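Local coordinates for protein leucyl aminopeptidase (Trypanosoma brucei brucei, PDB 5NTD) that probably removes leucine and other N-terminal residues from peptides as an M17 aminopeptidase, with manganese and bestatin bound at its active site, at residues V281-L286 against P332-C337. Sequence-based numbering, arbitrary orientation.
Sequences VKKVSL and PVQLSC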
loop_
_atom_site.group_PDB
_atom_site.type_symbol
_atom_site.label_atom_id
_atom_site.label_comp_id
_atom_site.label_asym_id
_atom_site.label_seq_id
_atom_site.Cartn_x
_atom_site.Cartn_y
_atom_site.Cartn_z
ATOM N N VAL G 281 -23.275 -6.609 -48.397
ATOM C CA VAL G 281 -22.631 -5.288 -48.622
ATOM C C VAL G 281 -21.178 -5.285 -48.113
ATOM O O VAL G 281 -20.397 -4.435 -48.456
ATOM C CB VAL G 281 -23.404 -4.095 -47.989
ATOM C CG1 VAL G 281 -24.810 -4.008 -48.523
ATOM C CG2 VAL G 281 -23.444 -4.169 -46.463
ATOM N N LYS G 282 -20.885 -6.226 -47.219
ATOM C CA LYS G 282 -19.601 -6.338 -46.528
ATOM C C LYS G 282 -19.488 -7.668 -45.838
ATOM O O LYS G 282 -20.469 -8.263 -45.412
ATOM C CB LYS G 282 -19.477 -5.237 -45.437
ATOM C CG LYS G 282 -18.080 -4.676 -45.197
ATOM C CD LYS G 282 -17.597 -3.954 -46.439
ATOM C CE LYS G 282 -17.207 -2.530 -46.168
ATOM N NZ LYS G 282 -17.009 -1.853 -47.476
ATOM N N LYS G 283 -18.260 -8.099 -45.673
ATOM C CA LYS G 283 -17.959 -9.255 -44.796
ATOM C C LYS G 283 -17.259 -8.766 -43.522
ATOM O O LYS G 283 -16.163 -8.179 -43.572
ATOM C CB LYS G 283 -17.089 -10.280 -45.508
ATOM C CG LYS G 283 -17.635 -10.716 -46.852
ATOM C CD LYS G 283 -16.879 -11.940 -47.361
ATOM C CE LYS G 283 -16.773 -12.005 -48.880
ATOM N NZ LYS G 283 -15.367 -11.672 -49.287
ATOM N N VAL G 284 -17.903 -9.022 -42.392
ATOM C CA VAL G 284 -17.441 -8.521 -41.110
ATOM C C VAL G 284 -17.283 -9.670 -40.137
ATOM O O VAL G 284 -18.188 -10.449 -39.933
ATOM C CB VAL G 284 -18.406 -7.483 -40.512
ATOM C CG1 VAL G 284 -17.868 -6.953 -39.202
ATOM C CG2 VAL G 284 -18.619 -6.332 -41.463
ATOM N N SER G 285 -16.121 -9.722 -39.507
ATOM C CA SER G 285 -15.833 -10.668 -38.407
ATOM C C SER G 285 -15.825 -9.951 -37.077
ATOM O O SER G 285 -15.081 -8.986 -36.872
ATOM C CB SER G 285 -14.517 -11.371 -38.595
ATOM O OG SER G 285 -14.591 -12.322 -39.642
ATOM N N LEU G 286 -16.676 -10.425 -36.191
ATOM C CA LEU G 286 -16.772 -9.907 -34.844
ATOM C C LEU G 286 -16.009 -10.828 -33.917
ATOM O O LEU G 286 -16.121 -12.047 -34.017
ATOM C CB LEU G 286 -18.218 -9.825 -34.357
ATOM C CG LEU G 286 -19.181 -9.063 -35.268
ATOM C CD1 LEU G 286 -20.615 -9.201 -34.764
ATOM C CD2 LEU G 286 -18.820 -7.585 -35.349
ATOM N N PRO G 332 -28.026 -7.083 -44.389
ATOM C CA PRO G 332 -27.282 -7.628 -45.517
ATOM C C PRO G 332 -25.771 -7.595 -45.339
ATOM O O PRO G 332 -25.034 -7.179 -46.219
ATOM C CB PRO G 332 -27.708 -6.743 -46.680
ATOM C CG PRO G 332 -28.004 -5.421 -46.055
ATOM C CD PRO G 332 -28.487 -5.697 -44.658
ATOM N N VAL G 333 -25.339 -8.107 -44.198
ATOM C CA VAL G 333 -23.910 -8.211 -43.858
ATOM C C VAL G 333 -23.575 -9.634 -43.573
ATOM O O VAL G 333 -24.274 -10.325 -42.843
ATOM C CB VAL G 333 -23.550 -7.399 -42.589
ATOM C CG1 VAL G 333 -22.052 -7.330 -42.439
ATOM C CG2 VAL G 333 -24.073 -5.985 -42.686
ATOM N N GLN G 334 -22.506 -10.092 -44.167
ATOM C CA GLN G 334 -22.045 -11.425 -43.860
ATOM C C GLN G 334 -21.232 -11.309 -42.575
ATOM O O GLN G 334 -20.299 -10.531 -42.532
ATOM C CB GLN G 334 -21.172 -12.003 -44.975
ATOM C CG GLN G 334 -20.750 -13.436 -44.684
ATOM C CD GLN G 334 -20.000 -14.034 -45.833
ATOM O OE1 GLN G 334 -20.078 -13.544 -46.960
ATOM N NE2 GLN G 334 -19.360 -15.151 -45.591
ATOM N N LEU G 335 -21.565 -12.137 -41.597
ATOM C CA LEU G 335 -20.964 -12.049 -40.266
ATOM C C LEU G 335 -20.392 -13.333 -39.769
ATOM O O LEU G 335 -21.021 -14.382 -39.881
ATOM C CB LEU G 335 -22.013 -11.626 -39.217
ATOM C CG LEU G 335 -22.527 -10.193 -39.274
ATOM C CD1 LEU G 335 -23.635 -10.029 -38.254
ATOM C CD2 LEU G 335 -21.400 -9.214 -38.993
ATOM N N SER G 336 -19.219 -13.230 -39.170
ATOM C CA SER G 336 -18.760 -14.239 -38.170
ATOM C C SER G 336 -18.761 -13.541 -36.818
ATOM O O SER G 336 -18.581 -12.332 -36.728
ATOM C CB SER G 336 -17.383 -14.795 -38.474
ATOM O OG SER G 336 -16.403 -13.771 -38.423
ATOM N N CYS G 337 -19.029 -14.310 -35.800
ATOM C CA CYS G 337 -19.023 -13.822 -34.420
ATOM C C CYS G 337 -18.325 -14.843 -33.547
ATOM O O CYS G 337 -18.818 -15.933 -33.302
ATOM C CB CYS G 337 -20.430 -13.595 -33.900
ATOM S SG CYS G 337 -20.466 -13.053 -32.165
HETATM O O HOH W 1 -15.435 -13.839 -35.897
#
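Val284 and Leu335 lie side by side on neighbouring parallel strands, whose backbones are joined by hydrogen bonds such as the nearly straight one from Val284 N to Gln334 O (2.8 Å, 177° at the hydrogen). From Val284, CB rests 3.8 Å from Leu335 CD2, CG1 borders the same methyl, and CG2, anti to the carbonyl carbon, reaches Val333 CG1 at 3.7 Å. A beta-branched residue suits this place, since its two methyls serve two neighbours while the backbone stays extended. Leu286 CD1 also comes to 4.3 Å from Leu335 CD2.

The opposite face is more polar. Ser285 OG and Ser336 OG share a short 2.6 Å hydrogen bond, and one water links Ser336 OG to Leu286 O, so the buried Ser336 OG has two polar partners; a small hydroxyl fits beside the neighbouring strand. Nearer the partly exposed start, Lys283 lays its CD 3.6 Å from Gln334 OE1; long, flexible chains suit this place, their methylenes packing while their ends stay polar.

Strand 283-291 is an inner strand of the catalytic domain's mixed sheet, between strands 334-344 and 395-400; helices 314-328 and 511-519 cover the face bearing Leu286 and Leu335, where leucines suit the buried, apolar setting.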